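Local coordinates for protein succinate-semialdehyde dehydrogenase (Streptococcus pyogenes MGAS1882, PDB 4OGD) that probably catalyses the NAD(P)+-dependent oxidation of succinic semialdehyde to succinate and binds NADP+ as cofactor, at residues Asp234-Leu239 / Asp245-Val250; Ala402-Ile407 / Ser412-Gly417; Glu281-Val286 / Gly366-Val371; Phe253-Asn258 / Lys285-Ala290. All blocks are in the same frame, centred on the assembly; numbering follows the deposited sequence.

All four contacts build one alpha/beta unit around the seven-stranded sheet that, as in relatives, belongs to the catalytic domain of an aldehyde dehydrogenase. Contact 1 lies centrally, its centre about 11 Å from that of contact 2 and about 10 Å from that of contact 3. A salt bridge of 2.7 Å between E248 OE2 and K285 NZ ties contact 1 to the helix used by contacts 3 and 4. Contact 2 continues into the second subunit; its I407 CD1 lies 3.7 Å from I237 CD1 of contact 1. Contact 4 is linked to the active site inferred from relatives through N258, whose ND2 bonds N132 O in a sequence that borders that site.

Contact 1: Asp234-Leu239 / Asp245-Val250; sequences DAFIIL and DQLEKV
V250 N donates a 3.1 Å backbone hydrogen bond to L247 O, and the two helical residues it joins are the ones that press on F236 of the strand. No hydrogen bond crosses between 234-239 and 245-250, so everything further rests on hydrocarbon packing. The F236 ring is met at its rim: L247 CD1 stands 3.5 Å from CE1, close to the ring plane, and V250 CG2 lies in that plane, 4.0 Å from CZ. With CG trans to the backbone N (chi1 -176°), F236 sends this outer corner of the ring to the helix. The other methyl of L247, CD2, reaches 3.8 Å from I238 CD1, and here the two side chains run nearly perpendicular. L247 thus forks across the strand residues, one branch on the aromatic edge and one on the isoleucine end. This is the strand-to-helix half of the beta-alpha-beta unit formed by strand 235-238, helix 244-256 and strand 268-272; the axes of the two segments pass 11.8 Å apart at 158°, close to antiparallel. F236 also meets F269 of the next strand edge-to-face, while V250 touches F393 on strand 391-393. On the opposite sheet face, I237 packs against A377 and A381 of helix 374-382. Toward the neighbouring helix 276-288, I238 rests on F279 and L247 on L282.

Contact 2: Ala402-Ile407 / Ser412-Gly417; sequences AVAAKI and SFINSG
A404 and S412 meet through their beta carbons, with A404 CB 3.7 Å from S412 CB, and the small side chains let helix and strand come close: the two CA atoms are 5.9 Å apart. S412 holds OG trans to its carbonyl carbon (chi1 -64°). OG therefore lies beside the A404 methyl, 3.8 Å from A404 CB, without bonding to this helix; it is instead hydrogen-bonded with H450 NE2 of the second subunit. I414 joins from two residues further along. Bends at both of its side-chain torsions (chi1 -56°, chi2 -50°) bring CD1 back to 4.2 Å from A404 CB, so one methyl on the helix is flanked by a serine and an isoleucine. Beyond the strand the chain turns at N415, which has positive phi, and S416 OG reaches back to I414 O at 2.9 Å, sitting well above the carbonyl plane. The contact closes the beta-alpha-beta crossover of strand 391-393, helix 397-406 and strand 411-414, with A404 and I414 both resting on I392 of the first strand. On the same sheet face, V403 and, just past the helix, I407 pack on helix 374-382; at the sheet edge, a parallel strand of the second subunit pairs with S412 and F413, while I452 and I454 of that subunit lie against A404 and I414.

Contact 3: Glu281-Val286 / Gly366-Val371; sequences ELLTKV and GEIYKV
L283 and I368 are brought together by contrasting torsions. In the leucine, chi1 of -168° places CG trans to the backbone N, and chi2 of 68° turns CD1 aside and leaves CD2 extended, roughly anti to CA, toward the strand. In the isoleucine, CG1 is trans to the carbonyl carbon instead (chi1 -55°) and CD1 continues in an extended chain. The result is one methyl set against the length of another side chain: L283 CD2 is 4.2 Å from I368 CG1 and equally 4.2 Å from I368 CD1. The two side chains slide past one another in opposite directions, so the leucine methyl rides alongside the last bond of the isoleucine. The same methyl also approaches the main chain, 4.4 Å from G366 CA, where no side chain intervenes. G366 CA and the I368 side chain, two residues apart on the strand, both lie against L283 CD2. The CA atoms of L283 and G366 are 8.0 Å apart, the nearest such pair between 281-286 and 366-371. Helix 276-288 is here laid on strand 365-371, which runs parallel to its neighbour 268-272 in the catalytic-domain sheet. I368 completes its surroundings with V271 of that strand and with Y276, F279 and K280 of the helix, whereas Y369 and V371 reach helix 374-382 on the other sheet face. Between these segments no hydrogen bond or ion pair forms; the contact is apolar and fairly loose, and places little directional demand on either partner.

Contact 4: Phe253-Asn258 / Lys285-Ala290; sequences FSRLYN and KVFKTA
The C-terminal parts of helices 244-256 and 276-288, which cover the same face of the catalytic-domain sheet, meet here through the F287 ring. L256 lies over one face of it: CD1 is 4.0 Å from the ring centroid and 17° off the normal, a CH-pi contact. Its second methyl, CD2, sits 3.9 Å from F287 CZ, so the isobutyl fork spreads across the ring with L256 CD1 toward F287 CD1 and L256 CD2 toward F287 CZ. L256 achieves this with CG trans to the carbonyl carbon (chi1 -59°). R255 comes from a different direction, its CG at the ring edge, 3.9 Å from F287 CZ and near the ring plane. The arginine offers only its aliphatic stem, for a bend at chi2 turns the chain away. The guanidinium is gripped elsewhere by S265 OG, V365 O and I361 O, which would hold its orientation and leave the stem set against the phenyl rim. Within 285-290, V286 O accepts two bonds, from T289 OG1 at 2.6 Å, in the carbonyl plane, and from T289 N at 3.1 Å; the threonine hydroxyl thus adds a side-chain bond to the turn that carries F287. N258, just past the first helix, links to N132 O of the P-W-N-F-P sequence, which in this family borders the active site. V286 packs on L251 and Y252 earlier in helix 244-256, P364 lies against L256 before strand 365-371, and F287 also rests on P344 and on Y330 of strand 327-330.

Contact 1: Asp234-Leu239 / Asp245-Val250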
loop_
_atom_site.group_PDB
_atom_site.type_symbol
_atom_site.label_atom_id
_atom_site.label_comp_id
_atom_site.label_asym_id
_atom_site.label_seq_id
_atom_site.Cartn_x
_atom_site.Cartn_y
_atom_site.Cartn_z
ATOM N N ASP A 234 -20.754 1.414 -9.873
ATOM C CA ASP A 234 -20.718 2.871 -9.877
ATOM C C ASP A 234 -22.097 3.497 -9.972
ATOM O O ASP A 234 -22.928 3.081 -10.782
ATOM C CB ASP A 234 -19.862 3.389 -11.036
ATOM C CG ASP A 234 -18.384 3.056 -10.885
ATOM O OD1 ASP A 234 -17.959 2.528 -9.829
ATOM O OD2 ASP A 234 -17.637 3.360 -11.835
ATOM N N ALA A 235 -22.327 4.511 -9.148
ATOM C CA ALA A 235 -23.576 5.264 -9.212
ATOM C C ALA A 235 -23.457 6.421 -10.210
ATOM O O ALA A 235 -22.541 7.248 -10.117
ATOM C CB ALA A 235 -23.944 5.781 -7.841
ATOM N N PHE A 236 -24.397 6.463 -11.154
ATOM C CA PHE A 236 -24.519 7.523 -12.147
ATOM C C PHE A 236 -25.735 8.311 -11.664
ATOM O O PHE A 236 -26.871 7.853 -11.802
ATOM C CB PHE A 236 -24.749 6.856 -13.518
ATOM C CG PHE A 236 -24.817 7.803 -14.708
ATOM C CD1 PHE A 236 -25.860 8.708 -14.852
ATOM C CD2 PHE A 236 -23.879 7.704 -15.736
ATOM C CE1 PHE A 236 -25.940 9.542 -15.973
ATOM C CE2 PHE A 236 -23.947 8.525 -16.860
ATOM C CZ PHE A 236 -24.976 9.444 -16.985
ATOM N N ILE A 237 -25.484 9.473 -11.056
ATOM C CA ILE A 237 -26.515 10.218 -10.326
ATOM C C ILE A 237 -27.020 11.398 -11.150
ATOM O O ILE A 237 -26.255 12.301 -11.503
ATOM C CB ILE A 237 -25.972 10.747 -8.993
ATOM C CG1 ILE A 237 -25.283 9.629 -8.201
ATOM C CG2 ILE A 237 -27.098 11.376 -8.174
ATOM C CD1 ILE A 237 -24.621 10.112 -6.914
ATOM N N ILE A 238 -28.311 11.377 -11.462
ATOM C CA ILE A 238 -28.927 12.416 -12.276
ATOM C C ILE A 238 -29.580 13.459 -11.370
ATOM O O ILE A 238 -30.633 13.206 -10.782
ATOM C CB ILE A 238 -29.963 11.803 -13.232
ATOM C CG1 ILE A 238 -29.307 10.716 -14.085
ATOM C CG2 ILE A 238 -30.592 12.872 -14.121
ATOM C CD1 ILE A 238 -30.277 9.982 -14.962
ATOM N N LEU A 239 -28.940 14.618 -11.239
ATOM C CA LEU A 239 -29.441 15.663 -10.345
ATOM C C LEU A 239 -30.621 16.415 -10.945
ATOM O O LEU A 239 -30.959 16.249 -12.128
ATOM C CB LEU A 239 -28.326 16.645 -9.963
ATOM C CG LEU A 239 -27.108 16.017 -9.284
ATOM C CD1 LEU A 239 -26.177 17.085 -8.740
ATOM C CD2 LEU A 239 -27.560 15.093 -8.173
ATOM N N ASP A 245 -30.484 16.469 -22.746
ATOM C CA ASP A 245 -29.989 16.287 -24.110
ATOM C C ASP A 245 -28.594 15.685 -24.059
ATOM O O ASP A 245 -28.280 14.724 -24.766
ATOM C CB ASP A 245 -29.938 17.631 -24.842
ATOM C CG ASP A 245 -31.309 18.117 -25.272
ATOM O OD1 ASP A 245 -32.065 17.316 -25.862
ATOM O OD2 ASP A 245 -31.633 19.298 -25.020
ATOM N N GLN A 246 -27.755 16.271 -23.213
ATOM C CA GLN A 246 -26.402 15.779 -23.018
ATOM C C GLN A 246 -26.413 14.411 -22.357
ATOM O O GLN A 246 -25.574 13.566 -22.654
ATOM C CB GLN A 246 -25.588 16.783 -22.208
ATOM C CG GLN A 246 -25.303 18.049 -22.995
ATOM C CD GLN A 246 -24.718 17.744 -24.367
ATOM O OE1 GLN A 246 -25.311 18.074 -25.398
ATOM N NE2 GLN A 246 -23.554 17.105 -24.384
ATOM N N LEU A 247 -27.384 14.190 -21.477
ATOM C CA LEU A 247 -27.556 12.891 -20.839
ATOM C C LEU A 247 -27.738 11.779 -21.868
ATOM O O LEU A 247 -27.044 10.758 -21.835
ATOM C CB LEU A 247 -28.759 12.933 -19.898
ATOM C CG LEU A 247 -29.112 11.632 -19.188
ATOM C CD1 LEU A 247 -27.947 11.165 -18.337
ATOM C CD2 LEU A 247 -30.360 11.827 -18.339
ATOM N N GLU A 248 -28.674 11.974 -22.789
ATOM C CA GLU A 248 -28.972 10.940 -23.777
ATOM C C GLU A 248 -27.729 10.534 -24.569
ATOM O O GLU A 248 -27.531 9.363 -24.888
ATOM C CB GLU A 248 -30.076 11.410 -24.729
ATOM C CG GLU A 248 -30.396 10.408 -25.838
ATOM C CD GLU A 248 -31.674 10.747 -26.582
ATOM O OE1 GLU A 248 -32.323 11.758 -26.235
ATOM O OE2 GLU A 248 -32.035 9.994 -27.509
ATOM N N LYS A 249 -26.879 11.508 -24.859
ATOM C CA LYS A 249 -25.724 11.273 -25.713
ATOM C C LYS A 249 -24.647 10.392 -25.085
ATOM O O LYS A 249 -23.825 9.823 -25.801
ATOM C CB LYS A 249 -25.144 12.609 -26.174
ATOM C CG LYS A 249 -26.133 13.375 -27.048
ATOM C CD LYS A 249 -25.629 14.732 -27.486
ATOM C CE LYS A 249 -26.567 15.301 -28.549
ATOM N NZ LYS A 249 -26.132 16.630 -29.051
ATOM N N VAL A 250 -24.650 10.268 -23.759
ATOM C CA VAL A 250 -23.615 9.471 -23.102
ATOM C C VAL A 250 -24.100 8.115 -22.601
ATOM O O VAL A 250 -23.291 7.279 -22.192
ATOM C CB VAL A 250 -22.938 10.228 -21.931
ATOM C CG1 VAL A 250 -22.553 11.639 -22.352
ATOM C CG2 VAL A 250 -23.838 10.250 -20.699
#

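Contact 2: Ala402-Ile407 / Ser412-Gly417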
loop_
_atom_site.group_PDB
_atom_site.type_symbol
_atom_site.label_atom_id
_atom_site.label_comp_id
_atom_site.label_asym_id
_atom_site.label_seq_id
_atom_site.Cartn_x
_atom_site.Cartn_y
_atom_site.Cartn_z
ATOM N N ALA A 402 -19.807 19.660 -5.808
ATOM C CA ALA A 402 -20.158 19.550 -4.396
ATOM C C ALA A 402 -20.745 18.176 -4.089
ATOM O O ALA A 402 -20.407 17.557 -3.077
ATOM C CB ALA A 402 -21.129 20.654 -4.002
ATOM N N VAL A 403 -21.627 17.699 -4.960
ATOM C CA VAL A 403 -22.173 16.352 -4.805
ATOM C C VAL A 403 -21.094 15.284 -4.990
ATOM O O VAL A 403 -21.037 14.317 -4.228
ATOM C CB VAL A 403 -23.346 16.101 -5.769
ATOM C CG1 VAL A 403 -23.826 14.667 -5.639
ATOM C CG2 VAL A 403 -24.488 17.065 -5.449
ATOM N N ALA A 404 -20.218 15.467 -5.980
ATOM C CA ALA A 404 -19.137 14.507 -6.225
ATOM C C ALA A 404 -18.293 14.270 -4.970
ATOM O O ALA A 404 -17.962 13.126 -4.641
ATOM C CB ALA A 404 -18.249 14.990 -7.374
ATOM N N ALA A 405 -17.965 15.347 -4.262
ATOM C CA ALA A 405 -17.123 15.247 -3.070
ATOM C C ALA A 405 -17.805 14.432 -1.982
ATOM O O ALA A 405 -17.136 13.809 -1.153
ATOM C CB ALA A 405 -16.771 16.637 -2.544
ATOM N N LYS A 406 -19.135 14.423 -1.988
ATOM C CA LYS A 406 -19.877 13.678 -0.974
ATOM C C LYS A 406 -19.975 12.178 -1.254
ATOM O O LYS A 406 -20.406 11.414 -0.388
ATOM C CB LYS A 406 -21.273 14.273 -0.786
ATOM C CG LYS A 406 -21.235 15.680 -0.220
ATOM C CD LYS A 406 -22.635 16.268 -0.113
ATOM C CE LYS A 406 -22.590 17.646 0.529
ATOM N NZ LYS A 406 -23.938 18.278 0.509
ATOM N N ILE A 407 -19.577 11.755 -2.449
ATOM C CA ILE A 407 -19.636 10.334 -2.793
ATOM C C ILE A 407 -18.388 9.609 -2.305
ATOM O O ILE A 407 -17.257 10.072 -2.525
ATOM C CB ILE A 407 -19.789 10.101 -4.315
ATOM C CG1 ILE A 407 -20.934 10.951 -4.882
ATOM C CG2 ILE A 407 -20.057 8.628 -4.601
ATOM C CD1 ILE A 407 -22.265 10.746 -4.152
ATOM N N SER A 412 -14.934 10.529 -9.770
ATOM C CA SER A 412 -16.239 11.084 -10.132
ATOM C C SER A 412 -16.144 11.748 -11.485
ATOM O O SER A 412 -15.312 12.634 -11.682
ATOM C CB SER A 412 -16.712 12.092 -9.083
ATOM O OG SER A 412 -16.929 11.462 -7.830
ATOM N N PHE A 413 -16.988 11.308 -12.418
ATOM C CA PHE A 413 -16.984 11.839 -13.770
ATOM C C PHE A 413 -18.181 12.753 -13.942
ATOM O O PHE A 413 -19.326 12.344 -13.729
ATOM C CB PHE A 413 -17.000 10.693 -14.780
ATOM C CG PHE A 413 -15.839 9.754 -14.627
ATOM C CD1 PHE A 413 -14.567 10.144 -15.024
ATOM C CD2 PHE A 413 -16.015 8.498 -14.070
ATOM C CE1 PHE A 413 -13.482 9.292 -14.864
ATOM C CE2 PHE A 413 -14.931 7.635 -13.906
ATOM C CZ PHE A 413 -13.669 8.035 -14.312
ATOM N N ILE A 414 -17.920 13.999 -14.310
ATOM C CA ILE A 414 -18.990 14.999 -14.370
ATOM C C ILE A 414 -19.603 15.053 -15.775
ATOM O O ILE A 414 -18.879 15.216 -16.760
ATOM C CB ILE A 414 -18.474 16.402 -13.965
ATOM C CG1 ILE A 414 -17.833 16.377 -12.570
ATOM C CG2 ILE A 414 -19.593 17.453 -14.071
ATOM C CD1 ILE A 414 -18.672 15.732 -11.490
ATOM N N ASN A 415 -20.928 14.899 -15.855
ATOM C CA ASN A 415 -21.662 14.961 -17.126
ATOM C C ASN A 415 -21.128 14.022 -18.205
ATOM O O ASN A 415 -21.154 14.337 -19.395
ATOM C CB ASN A 415 -21.727 16.400 -17.636
ATOM C CG ASN A 415 -22.563 17.280 -16.741
ATOM O OD1 ASN A 415 -23.558 16.828 -16.184
ATOM N ND2 ASN A 415 -22.159 18.528 -16.580
ATOM N N SER A 416 -20.674 12.851 -17.773
ATOM C CA SER A 416 -19.994 11.913 -18.651
ATOM C C SER A 416 -19.849 10.572 -17.962
ATOM O O SER A 416 -19.875 10.497 -16.734
ATOM C CB SER A 416 -18.603 12.437 -19.010
ATOM O OG SER A 416 -17.857 12.748 -17.839
ATOM N N GLY A 417 -19.708 9.515 -18.754
ATOM C CA GLY A 417 -19.336 8.214 -18.230
ATOM C C GLY A 417 -17.846 8.192 -17.941
ATOM O O GLY A 417 -17.174 9.221 -18.036
#

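Contact 3: Glu281-Val286 / Gly366-Val371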
loop_
_atom_site.group_PDB
_atom_site.type_symbol
_atom_site.label_atom_id
_atom_site.label_comp_id
_atom_site.label_asym_id
_atom_site.label_seq_id
_atom_site.Cartn_x
_atom_site.Cartn_y
_atom_site.Cartn_z
ATOM N N GLU A 281 -37.951 5.456 -19.867
ATOM C CA GLU A 281 -38.188 5.538 -21.305
ATOM C C GLU A 281 -36.937 5.882 -22.107
ATOM O O GLU A 281 -36.709 5.330 -23.189
ATOM C CB GLU A 281 -39.303 6.538 -21.595
ATOM C CG GLU A 281 -40.670 5.928 -21.409
ATOM C CD GLU A 281 -40.765 4.569 -22.080
ATOM O OE1 GLU A 281 -41.075 3.579 -21.380
ATOM O OE2 GLU A 281 -40.515 4.490 -23.306
ATOM N N LEU A 282 -36.127 6.794 -21.578
ATOM C CA LEU A 282 -34.906 7.197 -22.258
ATOM C C LEU A 282 -33.899 6.053 -22.332
ATOM O O LEU A 282 -33.332 5.787 -23.395
ATOM C CB LEU A 282 -34.278 8.411 -21.574
ATOM C CG LEU A 282 -32.993 8.925 -22.221
ATOM C CD1 LEU A 282 -33.274 9.354 -23.650
ATOM C CD2 LEU A 282 -32.428 10.083 -21.429
ATOM N N LEU A 283 -33.671 5.374 -21.208
ATOM C CA LEU A 283 -32.703 4.277 -21.190
ATOM C C LEU A 283 -33.176 3.120 -22.080
ATOM O O LEU A 283 -32.375 2.470 -22.761
ATOM C CB LEU A 283 -32.437 3.801 -19.755
ATOM C CG LEU A 283 -31.238 2.855 -19.598
ATOM C CD1 LEU A 283 -29.940 3.598 -19.873
ATOM C CD2 LEU A 283 -31.198 2.228 -18.207
ATOM N N THR A 284 -34.484 2.888 -22.091
ATOM C CA THR A 284 -35.075 1.893 -22.982
ATOM C C THR A 284 -34.825 2.241 -24.450
ATOM O O THR A 284 -34.427 1.382 -25.247
ATOM C CB THR A 284 -36.585 1.753 -22.722
ATOM O OG1 THR A 284 -36.790 1.257 -21.389
ATOM C CG2 THR A 284 -37.211 0.782 -23.724
ATOM N N LYS A 285 -35.041 3.506 -24.796
ATOM C CA LYS A 285 -34.805 3.988 -26.156
ATOM C C LYS A 285 -33.362 3.740 -26.575
ATOM O O LYS A 285 -33.090 3.224 -27.663
ATOM C CB LYS A 285 -35.111 5.483 -26.236
ATOM C CG LYS A 285 -34.795 6.119 -27.588
ATOM C CD LYS A 285 -34.889 7.632 -27.502
ATOM C CE LYS A 285 -34.613 8.300 -28.831
ATOM N NZ LYS A 285 -34.472 9.771 -28.652
ATOM N N VAL A 286 -32.434 4.091 -25.692
ATOM C CA VAL A 286 -31.008 3.945 -25.976
ATOM C C VAL A 286 -30.601 2.476 -26.130
ATOM O O VAL A 286 -29.876 2.108 -27.057
ATOM C CB VAL A 286 -30.171 4.621 -24.862
ATOM C CG1 VAL A 286 -28.712 4.188 -24.934
ATOM C CG2 VAL A 286 -30.284 6.143 -24.955
ATOM N N GLY A 366 -28.756 -2.588 -17.419
ATOM C CA GLY A 366 -29.048 -1.307 -16.809
ATOM C C GLY A 366 -29.856 -1.515 -15.540
ATOM O O GLY A 366 -30.672 -2.433 -15.466
ATOM N N GLU A 367 -29.597 -0.696 -14.525
ATOM C CA GLU A 367 -30.343 -0.777 -13.265
ATOM C C GLU A 367 -30.793 0.616 -12.878
ATOM O O GLU A 367 -29.982 1.536 -12.814
ATOM C CB GLU A 367 -29.456 -1.354 -12.161
ATOM C CG GLU A 367 -28.847 -2.705 -12.498
ATOM C CD GLU A 367 -27.639 -3.011 -11.643
ATOM O OE1 GLU A 367 -27.640 -2.614 -10.460
ATOM O OE2 GLU A 367 -26.673 -3.617 -12.167
ATOM N N ILE A 368 -32.090 0.786 -12.633
ATOM C CA ILE A 368 -32.595 2.093 -12.261
ATOM C C ILE A 368 -33.025 2.108 -10.798
ATOM O O ILE A 368 -33.910 1.353 -10.398
ATOM C CB ILE A 368 -33.758 2.535 -13.175
ATOM C CG1 ILE A 368 -33.321 2.476 -14.638
ATOM C CG2 ILE A 368 -34.165 3.947 -12.836
ATOM C CD1 ILE A 368 -34.481 2.660 -15.630
ATOM N N TYR A 369 -32.370 2.962 -10.012
ATOM C CA TYR A 369 -32.687 3.141 -8.596
ATOM C C TYR A 369 -33.436 4.454 -8.425
ATOM O O TYR A 369 -32.871 5.523 -8.673
ATOM C CB TYR A 369 -31.402 3.214 -7.764
ATOM C CG TYR A 369 -30.649 1.909 -7.604
ATOM C CD1 TYR A 369 -30.448 1.357 -6.345
ATOM C CD2 TYR A 369 -30.119 1.243 -8.704
ATOM C CE1 TYR A 369 -29.754 0.175 -6.185
ATOM C CE2 TYR A 369 -29.421 0.049 -8.559
ATOM C CZ TYR A 369 -29.242 -0.481 -7.295
ATOM O OH TYR A 369 -28.535 -1.659 -7.125
ATOM N N LYS A 370 -34.697 4.393 -7.994
ATOM C CA LYS A 370 -35.464 5.623 -7.788
ATOM C C LYS A 370 -35.255 6.169 -6.380
ATOM O O LYS A 370 -35.304 5.418 -5.410
ATOM C CB LYS A 370 -36.957 5.388 -8.031
ATOM C CG LYS A 370 -37.786 6.672 -7.994
ATOM C CD LYS A 370 -39.276 6.389 -8.228
ATOM C CE LYS A 370 -39.912 5.733 -7.009
ATOM N NZ LYS A 370 -40.252 6.734 -5.950
ATOM N N VAL A 371 -34.985 7.467 -6.271
ATOM C CA VAL A 371 -34.861 8.104 -4.955
ATOM C C VAL A 371 -35.743 9.351 -4.840
ATOM O O VAL A 371 -36.235 9.870 -5.848
ATOM C CB VAL A 371 -33.388 8.445 -4.610
ATOM C CG1 VAL A 371 -32.565 7.176 -4.597
ATOM C CG2 VAL A 371 -32.800 9.459 -5.590
#

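Contact 4: Phe253-Asn258 / Lys285-Ala290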
loop_
_atom_site.group_PDB
_atom_site.type_symbol
_atom_site.label_atom_id
_atom_site.label_comp_id
_atom_site.label_asym_id
_atom_site.label_seq_id
_atom_site.Cartn_x
_atom_site.Cartn_y
_atom_site.Cartn_z
ATOM N N PHE A 253 -22.716 4.526 -24.258
ATOM C CA PHE A 253 -21.349 4.297 -23.804
ATOM C C PHE A 253 -21.309 3.941 -22.323
ATOM O O PHE A 253 -20.614 3.003 -21.917
ATOM C CB PHE A 253 -20.479 5.532 -24.041
ATOM C CG PHE A 253 -19.184 5.504 -23.280
ATOM C CD1 PHE A 253 -18.099 4.786 -23.761
ATOM C CD2 PHE A 253 -19.057 6.172 -22.069
ATOM C CE1 PHE A 253 -16.908 4.740 -23.052
ATOM C CE2 PHE A 253 -17.873 6.126 -21.354
ATOM C CZ PHE A 253 -16.800 5.415 -21.842
ATOM N N SER A 254 -22.055 4.687 -21.518
ATOM C CA SER A 254 -21.916 4.562 -20.066
ATOM C C SER A 254 -22.204 3.180 -19.517
ATOM O O SER A 254 -21.579 2.778 -18.537
ATOM C CB SER A 254 -22.757 5.613 -19.340
ATOM O OG SER A 254 -22.230 6.904 -19.602
ATOM N N ARG A 255 -23.135 2.452 -20.132
ATOM C CA ARG A 255 -23.463 1.112 -19.643
ATOM C C ARG A 255 -23.120 -0.024 -20.605
ATOM O O ARG A 255 -22.896 -1.155 -20.171
ATOM C CB ARG A 255 -24.934 1.012 -19.209
ATOM C CG ARG A 255 -25.269 -0.282 -18.444
ATOM C CD ARG A 255 -24.290 -0.521 -17.291
ATOM N NE ARG A 255 -24.675 -1.671 -16.478
ATOM C CZ ARG A 255 -23.864 -2.672 -16.150
ATOM N NH1 ARG A 255 -22.599 -2.671 -16.556
ATOM N NH2 ARG A 255 -24.318 -3.679 -15.408
ATOM N N LEU A 256 -23.067 0.270 -21.905
ATOM C CA LEU A 256 -22.923 -0.780 -22.910
ATOM C C LEU A 256 -21.552 -0.884 -23.586
ATOM O O LEU A 256 -21.297 -1.833 -24.320
ATOM C CB LEU A 256 -24.033 -0.671 -23.964
ATOM C CG LEU A 256 -25.454 -0.787 -23.404
ATOM C CD1 LEU A 256 -26.453 -0.680 -24.528
ATOM C CD2 LEU A 256 -25.636 -2.109 -22.688
ATOM N N TYR A 257 -20.673 0.076 -23.332
ATOM C CA TYR A 257 -19.294 -0.040 -23.801
ATOM C C TYR A 257 -18.684 -1.314 -23.223
ATOM O O TYR A 257 -18.875 -1.621 -22.035
ATOM C CB TYR A 257 -18.502 1.190 -23.367
ATOM C CG TYR A 257 -17.024 1.123 -23.645
ATOM C CD1 TYR A 257 -16.148 0.627 -22.687
ATOM C CD2 TYR A 257 -16.501 1.587 -24.844
ATOM C CE1 TYR A 257 -14.805 0.566 -22.916
ATOM C CE2 TYR A 257 -15.133 1.534 -25.085
ATOM C CZ TYR A 257 -14.297 1.018 -24.111
ATOM O OH TYR A 257 -12.938 0.936 -24.307
ATOM N N ASN A 258 -17.975 -2.062 -24.066
ATOM C CA ASN A 258 -17.384 -3.351 -23.689
ATOM C C ASN A 258 -18.436 -4.317 -23.146
ATOM O O ASN A 258 -18.155 -5.132 -22.264
ATOM C CB ASN A 258 -16.218 -3.164 -22.700
ATOM C CG ASN A 258 -15.189 -4.292 -22.770
ATOM O OD1 ASN A 258 -15.076 -5.002 -23.773
ATOM N ND2 ASN A 258 -14.413 -4.446 -21.698
ATOM N N LYS A 285 -35.041 3.506 -24.796
ATOM C CA LYS A 285 -34.805 3.988 -26.156
ATOM C C LYS A 285 -33.362 3.740 -26.575
ATOM O O LYS A 285 -33.090 3.224 -27.663
ATOM C CB LYS A 285 -35.111 5.483 -26.236
ATOM C CG LYS A 285 -34.795 6.119 -27.588
ATOM C CD LYS A 285 -34.889 7.632 -27.502
ATOM C CE LYS A 285 -34.613 8.300 -28.831
ATOM N NZ LYS A 285 -34.472 9.771 -28.652
ATOM N N VAL A 286 -32.434 4.091 -25.692
ATOM C CA VAL A 286 -31.008 3.945 -25.976
ATOM C C VAL A 286 -30.601 2.476 -26.130
ATOM O O VAL A 286 -29.876 2.108 -27.057
ATOM C CB VAL A 286 -30.171 4.621 -24.862
ATOM C CG1 VAL A 286 -28.712 4.188 -24.934
ATOM C CG2 VAL A 286 -30.284 6.143 -24.955
ATOM N N PHE A 287 -31.079 1.641 -25.213
ATOM C CA PHE A 287 -30.774 0.220 -25.226
ATOM C C PHE A 287 -31.329 -0.474 -26.471
ATOM O O PHE A 287 -30.743 -1.442 -26.960
ATOM C CB PHE A 287 -31.281 -0.442 -23.935
ATOM C CG PHE A 287 -30.283 -0.399 -22.795
ATOM C CD1 PHE A 287 -29.508 0.731 -22.568
ATOM C CD2 PHE A 287 -30.126 -1.493 -21.962
ATOM C CE1 PHE A 287 -28.585 0.763 -21.514
ATOM C CE2 PHE A 287 -29.210 -1.473 -20.908
ATOM C CZ PHE A 287 -28.444 -0.347 -20.689
ATOM N N LYS A 288 -32.442 0.040 -26.997
ATOM C CA LYS A 288 -33.047 -0.524 -28.205
ATOM C C LYS A 288 -32.188 -0.347 -29.446
ATOM O O LYS A 288 -32.342 -1.085 -30.421
ATOM C CB LYS A 288 -34.425 0.094 -28.450
ATOM C CG LYS A 288 -35.536 -0.594 -27.672
ATOM C CD LYS A 288 -36.835 0.194 -27.786
ATOM C CE LYS A 288 -37.987 -0.548 -27.140
ATOM N NZ LYS A 288 -39.250 0.239 -27.245
ATOM N N THR A 289 -31.280 0.622 -29.406
ATOM C CA THR A 289 -30.438 0.914 -30.561
ATOM C C THR A 289 -29.290 -0.069 -30.727
ATOM O O THR A 289 -28.621 -0.065 -31.757
ATOM C CB THR A 289 -29.862 2.345 -30.513
ATOM O OG1 THR A 289 -28.902 2.455 -29.454
ATOM C CG2 THR A 289 -30.970 3.357 -30.305
ATOM N N ALA A 290 -29.070 -0.914 -29.723
ATOM C CA ALA A 290 -27.972 -1.879 -29.764
ATOM C C ALA A 290 -28.067 -2.848 -30.934
ATOM O O ALA A 290 -29.135 -3.395 -31.225
ATOM C CB ALA A 290 -27.893 -2.654 -28.459
#